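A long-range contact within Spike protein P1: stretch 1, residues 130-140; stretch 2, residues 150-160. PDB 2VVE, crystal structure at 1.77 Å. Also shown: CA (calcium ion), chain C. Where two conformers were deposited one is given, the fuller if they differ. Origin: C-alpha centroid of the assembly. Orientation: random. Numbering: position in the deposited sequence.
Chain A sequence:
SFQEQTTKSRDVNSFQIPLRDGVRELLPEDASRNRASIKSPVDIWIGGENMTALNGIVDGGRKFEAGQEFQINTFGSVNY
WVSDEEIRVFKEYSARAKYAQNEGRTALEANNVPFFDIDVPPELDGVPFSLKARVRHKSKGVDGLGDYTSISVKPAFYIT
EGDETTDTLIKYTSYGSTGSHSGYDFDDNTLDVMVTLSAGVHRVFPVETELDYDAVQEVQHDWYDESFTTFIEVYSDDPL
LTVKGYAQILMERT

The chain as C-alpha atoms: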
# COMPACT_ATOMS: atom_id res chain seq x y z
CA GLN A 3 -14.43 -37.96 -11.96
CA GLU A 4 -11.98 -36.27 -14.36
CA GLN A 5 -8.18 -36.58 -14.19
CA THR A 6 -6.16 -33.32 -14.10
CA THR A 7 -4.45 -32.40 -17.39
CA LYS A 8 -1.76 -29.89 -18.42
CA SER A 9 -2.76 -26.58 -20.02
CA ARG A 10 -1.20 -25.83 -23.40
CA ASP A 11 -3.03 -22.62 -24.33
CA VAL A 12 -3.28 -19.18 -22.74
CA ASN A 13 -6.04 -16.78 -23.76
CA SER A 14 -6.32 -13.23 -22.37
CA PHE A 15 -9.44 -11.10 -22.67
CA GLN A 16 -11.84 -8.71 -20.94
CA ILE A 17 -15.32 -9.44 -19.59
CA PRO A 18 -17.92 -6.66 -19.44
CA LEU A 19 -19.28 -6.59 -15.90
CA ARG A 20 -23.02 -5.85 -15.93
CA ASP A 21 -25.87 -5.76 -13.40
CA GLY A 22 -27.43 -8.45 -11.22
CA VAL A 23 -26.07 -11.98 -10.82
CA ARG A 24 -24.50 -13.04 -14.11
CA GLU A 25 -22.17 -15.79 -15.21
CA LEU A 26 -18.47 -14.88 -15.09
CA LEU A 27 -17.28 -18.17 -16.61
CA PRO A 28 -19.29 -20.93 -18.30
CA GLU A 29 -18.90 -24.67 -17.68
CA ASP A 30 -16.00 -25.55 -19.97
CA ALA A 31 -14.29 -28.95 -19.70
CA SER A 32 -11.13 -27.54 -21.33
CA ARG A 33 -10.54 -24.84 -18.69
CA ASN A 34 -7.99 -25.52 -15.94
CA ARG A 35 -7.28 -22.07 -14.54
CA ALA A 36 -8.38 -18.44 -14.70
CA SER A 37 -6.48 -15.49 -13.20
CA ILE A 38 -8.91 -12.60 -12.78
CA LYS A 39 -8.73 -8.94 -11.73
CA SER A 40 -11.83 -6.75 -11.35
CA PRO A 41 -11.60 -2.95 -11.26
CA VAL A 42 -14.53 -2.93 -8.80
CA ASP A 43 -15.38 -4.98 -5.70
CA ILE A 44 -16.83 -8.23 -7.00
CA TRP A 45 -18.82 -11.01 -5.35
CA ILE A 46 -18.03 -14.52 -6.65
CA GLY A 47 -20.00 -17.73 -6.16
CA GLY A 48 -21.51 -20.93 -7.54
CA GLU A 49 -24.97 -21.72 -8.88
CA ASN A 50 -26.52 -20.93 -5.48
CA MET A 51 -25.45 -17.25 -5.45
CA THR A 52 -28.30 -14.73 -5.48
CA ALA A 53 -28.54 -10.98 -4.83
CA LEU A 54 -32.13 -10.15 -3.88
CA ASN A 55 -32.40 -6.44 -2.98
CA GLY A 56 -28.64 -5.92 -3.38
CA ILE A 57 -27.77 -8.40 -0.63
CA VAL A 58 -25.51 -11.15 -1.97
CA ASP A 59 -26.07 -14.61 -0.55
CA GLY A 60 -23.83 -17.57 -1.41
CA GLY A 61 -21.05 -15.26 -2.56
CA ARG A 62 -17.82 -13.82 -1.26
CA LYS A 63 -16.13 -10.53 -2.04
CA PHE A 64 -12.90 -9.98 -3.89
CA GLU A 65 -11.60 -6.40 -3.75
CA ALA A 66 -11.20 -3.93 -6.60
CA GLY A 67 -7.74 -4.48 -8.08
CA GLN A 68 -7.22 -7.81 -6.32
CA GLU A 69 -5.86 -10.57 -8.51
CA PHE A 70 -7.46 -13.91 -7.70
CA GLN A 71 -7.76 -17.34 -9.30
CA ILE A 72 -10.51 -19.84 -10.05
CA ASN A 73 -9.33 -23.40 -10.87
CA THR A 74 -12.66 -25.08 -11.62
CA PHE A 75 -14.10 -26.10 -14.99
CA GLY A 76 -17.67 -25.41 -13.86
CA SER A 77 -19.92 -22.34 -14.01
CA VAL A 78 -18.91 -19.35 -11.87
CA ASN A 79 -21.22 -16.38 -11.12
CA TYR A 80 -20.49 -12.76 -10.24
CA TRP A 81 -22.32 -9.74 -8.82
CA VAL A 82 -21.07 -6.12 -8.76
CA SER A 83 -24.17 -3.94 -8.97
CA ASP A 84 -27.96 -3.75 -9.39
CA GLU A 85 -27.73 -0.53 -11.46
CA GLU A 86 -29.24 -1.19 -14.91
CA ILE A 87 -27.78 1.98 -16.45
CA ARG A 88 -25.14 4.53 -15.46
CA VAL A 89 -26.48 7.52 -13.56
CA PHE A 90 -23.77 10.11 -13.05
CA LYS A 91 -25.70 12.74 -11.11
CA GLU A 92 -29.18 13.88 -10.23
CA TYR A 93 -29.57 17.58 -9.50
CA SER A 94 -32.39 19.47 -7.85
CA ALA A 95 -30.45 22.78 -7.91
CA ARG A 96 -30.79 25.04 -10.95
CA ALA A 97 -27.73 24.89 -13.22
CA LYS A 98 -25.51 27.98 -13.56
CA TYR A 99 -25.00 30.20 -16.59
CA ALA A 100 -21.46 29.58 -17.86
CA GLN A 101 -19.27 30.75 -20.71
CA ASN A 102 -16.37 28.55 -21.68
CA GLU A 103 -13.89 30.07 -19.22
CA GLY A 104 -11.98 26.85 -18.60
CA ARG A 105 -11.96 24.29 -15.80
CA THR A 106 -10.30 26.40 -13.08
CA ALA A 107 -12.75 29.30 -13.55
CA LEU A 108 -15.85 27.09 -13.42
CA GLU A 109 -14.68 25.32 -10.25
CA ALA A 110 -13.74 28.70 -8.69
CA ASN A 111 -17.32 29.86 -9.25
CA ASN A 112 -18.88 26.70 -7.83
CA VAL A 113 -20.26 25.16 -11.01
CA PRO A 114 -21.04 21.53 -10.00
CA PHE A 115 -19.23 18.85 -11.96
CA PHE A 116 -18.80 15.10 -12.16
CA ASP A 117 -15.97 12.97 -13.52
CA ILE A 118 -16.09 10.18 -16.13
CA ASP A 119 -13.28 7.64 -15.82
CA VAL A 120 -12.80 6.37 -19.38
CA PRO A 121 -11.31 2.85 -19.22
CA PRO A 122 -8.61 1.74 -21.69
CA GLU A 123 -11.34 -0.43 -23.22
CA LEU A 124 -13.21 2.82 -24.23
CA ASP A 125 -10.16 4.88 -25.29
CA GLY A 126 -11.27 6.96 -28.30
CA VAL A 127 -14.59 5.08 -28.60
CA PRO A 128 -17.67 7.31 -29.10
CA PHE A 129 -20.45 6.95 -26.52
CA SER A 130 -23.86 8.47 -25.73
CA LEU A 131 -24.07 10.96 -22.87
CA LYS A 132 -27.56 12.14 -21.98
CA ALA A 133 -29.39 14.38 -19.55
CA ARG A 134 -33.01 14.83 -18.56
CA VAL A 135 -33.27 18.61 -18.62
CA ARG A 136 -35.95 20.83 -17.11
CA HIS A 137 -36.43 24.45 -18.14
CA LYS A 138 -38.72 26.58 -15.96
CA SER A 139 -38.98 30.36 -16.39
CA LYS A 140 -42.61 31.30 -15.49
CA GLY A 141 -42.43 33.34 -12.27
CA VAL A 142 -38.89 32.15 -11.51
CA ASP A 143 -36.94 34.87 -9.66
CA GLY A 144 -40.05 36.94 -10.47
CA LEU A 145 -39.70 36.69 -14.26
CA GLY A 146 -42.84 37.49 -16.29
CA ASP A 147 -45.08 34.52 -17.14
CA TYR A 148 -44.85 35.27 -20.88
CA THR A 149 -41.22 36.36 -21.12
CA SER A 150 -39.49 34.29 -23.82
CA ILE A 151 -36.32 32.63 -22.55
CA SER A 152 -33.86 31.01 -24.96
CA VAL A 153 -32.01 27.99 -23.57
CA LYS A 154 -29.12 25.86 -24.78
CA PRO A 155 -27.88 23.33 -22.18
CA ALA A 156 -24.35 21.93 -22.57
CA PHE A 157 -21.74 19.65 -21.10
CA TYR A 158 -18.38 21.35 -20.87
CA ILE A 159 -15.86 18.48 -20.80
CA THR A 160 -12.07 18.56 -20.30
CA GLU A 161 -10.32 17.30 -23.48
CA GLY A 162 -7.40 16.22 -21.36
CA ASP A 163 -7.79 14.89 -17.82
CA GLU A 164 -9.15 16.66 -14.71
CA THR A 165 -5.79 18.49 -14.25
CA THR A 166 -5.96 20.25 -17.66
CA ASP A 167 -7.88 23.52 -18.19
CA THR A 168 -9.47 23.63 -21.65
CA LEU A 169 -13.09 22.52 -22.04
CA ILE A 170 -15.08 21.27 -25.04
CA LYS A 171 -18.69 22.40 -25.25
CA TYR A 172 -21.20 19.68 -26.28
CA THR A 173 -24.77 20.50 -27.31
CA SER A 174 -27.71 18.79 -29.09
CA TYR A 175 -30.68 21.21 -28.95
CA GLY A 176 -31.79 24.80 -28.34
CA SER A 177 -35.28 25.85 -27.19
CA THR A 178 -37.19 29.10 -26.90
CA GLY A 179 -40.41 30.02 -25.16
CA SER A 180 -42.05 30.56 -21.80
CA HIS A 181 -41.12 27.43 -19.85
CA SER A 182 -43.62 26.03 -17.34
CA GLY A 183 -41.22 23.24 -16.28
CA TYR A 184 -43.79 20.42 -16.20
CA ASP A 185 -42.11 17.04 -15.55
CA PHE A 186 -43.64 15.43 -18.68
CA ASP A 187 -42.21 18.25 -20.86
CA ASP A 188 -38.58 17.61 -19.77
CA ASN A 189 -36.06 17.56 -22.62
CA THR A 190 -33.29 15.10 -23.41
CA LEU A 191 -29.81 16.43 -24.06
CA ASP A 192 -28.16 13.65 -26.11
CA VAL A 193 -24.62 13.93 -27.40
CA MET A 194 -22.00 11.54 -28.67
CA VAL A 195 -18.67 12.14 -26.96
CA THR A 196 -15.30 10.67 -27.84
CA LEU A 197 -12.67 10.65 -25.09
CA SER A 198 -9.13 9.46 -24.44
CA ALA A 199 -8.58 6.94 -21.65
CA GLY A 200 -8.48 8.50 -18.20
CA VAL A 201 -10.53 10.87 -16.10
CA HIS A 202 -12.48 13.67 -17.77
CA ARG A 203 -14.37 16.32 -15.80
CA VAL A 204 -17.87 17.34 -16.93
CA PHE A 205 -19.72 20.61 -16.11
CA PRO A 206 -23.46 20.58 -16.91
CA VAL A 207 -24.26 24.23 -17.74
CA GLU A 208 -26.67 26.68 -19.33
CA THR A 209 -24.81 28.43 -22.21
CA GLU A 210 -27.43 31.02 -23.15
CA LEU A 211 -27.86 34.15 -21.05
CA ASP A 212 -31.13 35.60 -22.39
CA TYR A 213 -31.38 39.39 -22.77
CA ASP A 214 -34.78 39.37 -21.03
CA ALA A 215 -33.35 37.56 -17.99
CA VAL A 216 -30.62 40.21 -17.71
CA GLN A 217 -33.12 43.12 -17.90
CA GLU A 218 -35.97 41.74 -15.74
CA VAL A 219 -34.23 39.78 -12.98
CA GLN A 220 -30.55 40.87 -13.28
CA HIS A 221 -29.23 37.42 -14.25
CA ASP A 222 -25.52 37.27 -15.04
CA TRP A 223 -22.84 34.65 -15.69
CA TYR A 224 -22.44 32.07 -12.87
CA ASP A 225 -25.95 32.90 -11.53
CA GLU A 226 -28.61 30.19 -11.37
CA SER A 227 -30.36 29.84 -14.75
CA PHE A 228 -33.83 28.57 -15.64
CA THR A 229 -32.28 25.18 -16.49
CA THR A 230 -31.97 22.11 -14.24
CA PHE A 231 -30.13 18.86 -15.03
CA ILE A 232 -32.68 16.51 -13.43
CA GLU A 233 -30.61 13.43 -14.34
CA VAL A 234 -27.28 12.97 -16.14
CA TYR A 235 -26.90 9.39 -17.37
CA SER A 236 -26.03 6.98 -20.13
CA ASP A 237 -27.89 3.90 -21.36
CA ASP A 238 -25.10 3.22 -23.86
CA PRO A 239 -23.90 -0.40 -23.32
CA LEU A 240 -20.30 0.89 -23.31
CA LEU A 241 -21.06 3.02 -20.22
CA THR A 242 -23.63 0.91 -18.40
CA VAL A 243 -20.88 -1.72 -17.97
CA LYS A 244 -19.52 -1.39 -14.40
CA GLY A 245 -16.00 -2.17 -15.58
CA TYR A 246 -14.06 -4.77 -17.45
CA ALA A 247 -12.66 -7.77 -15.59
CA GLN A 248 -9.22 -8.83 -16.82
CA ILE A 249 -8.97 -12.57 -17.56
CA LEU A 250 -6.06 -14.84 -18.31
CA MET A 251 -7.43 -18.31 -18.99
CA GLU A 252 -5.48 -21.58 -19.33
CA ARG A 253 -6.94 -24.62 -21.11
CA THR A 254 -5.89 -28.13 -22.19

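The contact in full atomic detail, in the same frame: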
# COMPACT_ATOMS: atom_id res chain seq x y z
N SER A 130 -22.73 7.57 -25.99
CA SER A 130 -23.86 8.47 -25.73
C SER A 130 -23.85 8.99 -24.30
O SER A 130 -23.82 8.21 -23.35
CB SER A 130 -25.19 7.75 -26.00
OG SER A 130 -26.29 8.57 -25.63
N LEU A 131 -23.88 10.31 -24.16
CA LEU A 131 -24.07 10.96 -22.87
C LEU A 131 -25.35 11.79 -22.93
O LEU A 131 -25.52 12.64 -23.80
CB LEU A 131 -22.87 11.84 -22.51
CG LEU A 131 -22.80 12.50 -21.13
CD1 LEU A 131 -22.82 11.47 -20.00
CD2 LEU A 131 -21.54 13.36 -21.02
N LYS A 132 -26.24 11.53 -21.98
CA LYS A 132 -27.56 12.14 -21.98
C LYS A 132 -27.86 12.88 -20.69
O LYS A 132 -27.25 12.61 -19.65
CB LYS A 132 -28.63 11.08 -22.20
CG LYS A 132 -28.63 10.44 -23.58
CD LYS A 132 -29.69 9.35 -23.62
CE LYS A 132 -29.67 8.57 -24.93
NZ LYS A 132 -30.60 7.39 -24.88
N ALA A 133 -28.81 13.80 -20.76
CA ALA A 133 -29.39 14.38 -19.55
C ALA A 133 -30.87 14.63 -19.74
O ALA A 133 -31.32 15.02 -20.83
CB ALA A 133 -28.68 15.67 -19.17
N ARG A 134 -31.62 14.42 -18.66
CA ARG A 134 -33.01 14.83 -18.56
C ARG A 134 -32.99 16.27 -18.04
O ARG A 134 -32.48 16.55 -16.94
CB ARG A 134 -33.79 13.89 -17.62
CG ARG A 134 -35.21 14.32 -17.33
CD ARG A 134 -35.92 13.35 -16.39
NE ARG A 134 -37.33 13.73 -16.23
CZ ARG A 134 -38.26 12.96 -15.69
NH1 ARG A 134 -39.51 13.41 -15.61
NH2 ARG A 134 -37.96 11.75 -15.23
N VAL A 135 -33.49 17.19 -18.86
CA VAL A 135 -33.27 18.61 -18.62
C VAL A 135 -34.61 19.33 -18.46
O VAL A 135 -35.52 19.16 -19.28
CB VAL A 135 -32.41 19.26 -19.75
CG1 VAL A 135 -32.20 20.72 -19.50
CG2 VAL A 135 -31.05 18.59 -19.86
N ARG A 136 -34.72 20.12 -17.40
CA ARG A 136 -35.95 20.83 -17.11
C ARG A 136 -35.72 22.34 -17.16
O ARG A 136 -34.93 22.89 -16.38
CB ARG A 136 -36.52 20.41 -15.75
CG ARG A 136 -37.87 21.07 -15.39
CD ARG A 136 -38.45 20.49 -14.14
NE ARG A 136 -38.66 19.05 -14.30
CZ ARG A 136 -38.77 18.20 -13.28
NH1 ARG A 136 -38.69 18.64 -12.03
NH2 ARG A 136 -38.95 16.91 -13.53
N HIS A 137 -36.42 22.99 -18.07
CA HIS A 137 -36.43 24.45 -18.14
C HIS A 137 -37.71 24.98 -17.50
O HIS A 137 -38.81 24.52 -17.81
CB HIS A 137 -36.30 24.91 -19.59
CG HIS A 137 -35.19 24.23 -20.33
ND1 HIS A 137 -33.86 24.53 -20.12
CD2 HIS A 137 -35.21 23.28 -21.30
CE1 HIS A 137 -33.11 23.79 -20.91
NE2 HIS A 137 -33.90 23.03 -21.65
N LYS A 138 -37.56 25.93 -16.59
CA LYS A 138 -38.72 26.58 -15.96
C LYS A 138 -38.40 28.06 -15.77
O LYS A 138 -37.45 28.40 -15.06
CB LYS A 138 -39.05 25.90 -14.63
CG LYS A 138 -40.33 26.39 -13.95
CD LYS A 138 -40.60 25.58 -12.68
CE LYS A 138 -41.95 25.90 -12.06
NZ LYS A 138 -41.98 27.26 -11.45
N SER A 139 -39.19 28.91 -16.42
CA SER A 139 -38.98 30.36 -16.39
C SER A 139 -40.15 31.14 -15.78
O SER A 139 -39.94 32.18 -15.17
CB SER A 139 -38.62 30.90 -17.78
OG SER A 139 -39.68 30.73 -18.72
N LYS A 140 -41.38 30.63 -15.96
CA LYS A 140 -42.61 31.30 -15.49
C LYS A 140 -42.58 31.61 -13.99
O LYS A 140 -42.66 30.71 -13.16
CB LYS A 140 -43.85 30.47 -15.82
CG LYS A 140 -44.13 30.29 -17.31
CD LYS A 140 -45.37 29.43 -17.55
CE LYS A 140 -45.84 29.50 -19.00
NZ LYS A 140 -46.62 30.75 -19.27
N SER A 150 -40.10 35.36 -23.03
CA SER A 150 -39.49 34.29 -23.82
C SER A 150 -38.02 34.12 -23.46
O SER A 150 -37.21 35.03 -23.67
CB SER A 150 -39.64 34.58 -25.32
OG SER A 150 -40.99 34.54 -25.72
N ILE A 151 -37.69 32.96 -22.91
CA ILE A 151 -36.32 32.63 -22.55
C ILE A 151 -35.73 31.60 -23.51
O ILE A 151 -36.29 30.51 -23.69
CB ILE A 151 -36.23 32.12 -21.08
CG1 ILE A 151 -36.63 33.22 -20.08
CG2 ILE A 151 -34.84 31.55 -20.77
CD1 ILE A 151 -35.77 34.50 -20.11
N SER A 152 -34.61 31.95 -24.13
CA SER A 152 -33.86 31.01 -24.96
C SER A 152 -32.91 30.21 -24.09
O SER A 152 -32.24 30.77 -23.21
CB SER A 152 -33.09 31.72 -26.08
OG SER A 152 -33.99 32.31 -27.02
N VAL A 153 -32.88 28.90 -24.32
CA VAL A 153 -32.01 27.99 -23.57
C VAL A 153 -31.17 27.13 -24.52
O VAL A 153 -31.59 26.79 -25.63
CB VAL A 153 -32.81 27.07 -22.60
CG1 VAL A 153 -33.60 27.90 -21.58
CG2 VAL A 153 -33.73 26.13 -23.35
N LYS A 154 -29.96 26.81 -24.07
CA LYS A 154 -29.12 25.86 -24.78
C LYS A 154 -28.20 25.18 -23.75
O LYS A 154 -27.10 25.66 -23.48
CB LYS A 154 -28.32 26.53 -25.91
CG LYS A 154 -27.46 25.56 -26.72
CD LYS A 154 -27.00 26.13 -28.05
CE LYS A 154 -28.02 25.87 -29.15
NZ LYS A 154 -27.56 26.46 -30.44
N PRO A 155 -28.68 24.05 -23.17
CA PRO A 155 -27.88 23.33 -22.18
C PRO A 155 -26.64 22.70 -22.82
O PRO A 155 -26.66 22.38 -24.01
CB PRO A 155 -28.85 22.26 -21.64
CG PRO A 155 -29.86 22.09 -22.75
CD PRO A 155 -30.00 23.43 -23.39
N ALA A 156 -25.57 22.56 -22.05
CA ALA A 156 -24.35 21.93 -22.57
C ALA A 156 -23.65 21.12 -21.50
O ALA A 156 -23.90 21.31 -20.30
CB ALA A 156 -23.40 22.98 -23.15
N PHE A 157 -22.80 20.19 -21.94
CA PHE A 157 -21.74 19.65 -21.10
C PHE A 157 -20.47 20.31 -21.55
O PHE A 157 -20.15 20.26 -22.75
CB PHE A 157 -21.57 18.14 -21.29
CG PHE A 157 -22.80 17.35 -20.96
CD1 PHE A 157 -23.35 17.39 -19.69
CD2 PHE A 157 -23.39 16.55 -21.93
CE1 PHE A 157 -24.50 16.62 -19.37
CE2 PHE A 157 -24.54 15.79 -21.64
CZ PHE A 157 -25.09 15.83 -20.36
N TYR A 158 -19.76 20.94 -20.62
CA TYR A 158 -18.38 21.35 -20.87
C TYR A 158 -17.48 20.25 -20.32
O TYR A 158 -17.51 19.97 -19.13
CB TYR A 158 -18.05 22.67 -20.16
CG TYR A 158 -18.72 23.92 -20.70
CD1 TYR A 158 -19.48 23.90 -21.89
CD2 TYR A 158 -18.60 25.12 -20.03
CE1 TYR A 158 -20.09 25.06 -22.37
CE2 TYR A 158 -19.20 26.27 -20.49
CZ TYR A 158 -19.93 26.25 -21.65
OH TYR A 158 -20.49 27.44 -22.07
N ILE A 159 -16.66 19.64 -21.18
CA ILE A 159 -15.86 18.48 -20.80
C ILE A 159 -14.37 18.74 -21.05
O ILE A 159 -13.99 19.22 -22.12
CB ILE A 159 -16.31 17.19 -21.54
CG1 ILE A 159 -17.83 17.01 -21.43
CG2 ILE A 159 -15.54 15.96 -21.01
CD1 ILE A 159 -18.37 15.72 -22.08
N THR A 160 -13.52 18.39 -20.09
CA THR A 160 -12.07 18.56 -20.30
C THR A 160 -11.63 17.63 -21.46
O THR A 160 -12.06 16.49 -21.53
CB THR A 160 -11.25 18.26 -19.03
OG1 THR A 160 -11.53 16.93 -18.57
CG2 THR A 160 -11.58 19.26 -17.89
CA CA C . -35.70 36.30 -24.85
O HOH W 1 -35.92 34.72 -26.19
O HOH W 2 -34.05 37.54 -26.06
O HOH W 3 -37.18 37.15 -26.53

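Two strands can pack against each other without sharing a single backbone hydrogen bond, and the contact between residues 130-140 and 150-160 of the spike protein P1 illustrates how. The axes of strand 130-137 and strand 155-160 approach no closer than 9.3 Å, too far for neighbouring strands of one sheet, and their directions differ by 137°. No hydrogen bond crosses the gap. What joins the two stretches is side chains, supplied on both by the alternation of an extended chain: every second residue directs its CA-to-CB bond toward the partner, and the residues between them contribute little or nothing.

Stretch 2 begins at S150, whose CA-to-CB bond points away and whose role here is played by the main chain. Its carbonyl oxygen O binds the calcium ion CA at 2.3 Å, alongside three waters and three atoms from elsewhere in the structure. S152 reaches the same site indirectly: its OG is hydrogen-bonded to the oxygen of water 1 at 3.2 Å, and that water is itself a ligand of the calcium ion. The ion is thus tied to the start of the stretch, while the residue between these two serines faces the other way, into the contact. I151 lays its CG1 3.8 Å from CB of S139, a simple van der Waals touch in which the serine offers its methylene carbon; the hydroxyl OG of S139 is hydrogen-bonded elsewhere in the structure.

V153 makes the most intimate contact of the set. Its CG2 sits 3.4 Å from CE1 of H137, and the same methyl lies 3.5 Å from the centroid of the imidazole ring, only 11° off the ring normal. This is a CH-pi contact almost directly above the face. Both ring nitrogens of H137 are hydrogen-bonded elsewhere in the structure, so the polar atoms are satisfied while the face remains available to a methyl group.

After K154, whose CA-to-CB bond points away, P155 meets the same imidazole differently. Its CD is 4.0 Å from H137 CE1, near the ring plane and therefore at the edge, so valine and proline share one histidine by using different aspects of it. The proline also reaches V135, with CG 4.2 Å from V135 CG1, a looser apolar contact.

A156 is out of reach, and F157 then has more of its surface covered by the partner than any other residue of stretch 2. L131 packs on it closely: L131 CG is 3.8 Å from F157 CE2, and L131 CD2 stands 4.0 Å from the ring centroid, 21° off the normal, in a second CH-pi contact. At the ring's tip, F157 CZ lies 3.8 Å from A133 CB, while K132 O approaches the edge, 3.9 Å from that same CZ.

Y158 is again out of reach, and I159 closes the series with its CD1 4.1 Å from L131 CD2. L131 therefore spans two successive inward-facing residues of stretch 2. The contact as a whole buries 414 Å², both sides summed, and methyls over rings and aliphatic touches make up much of its closest packing.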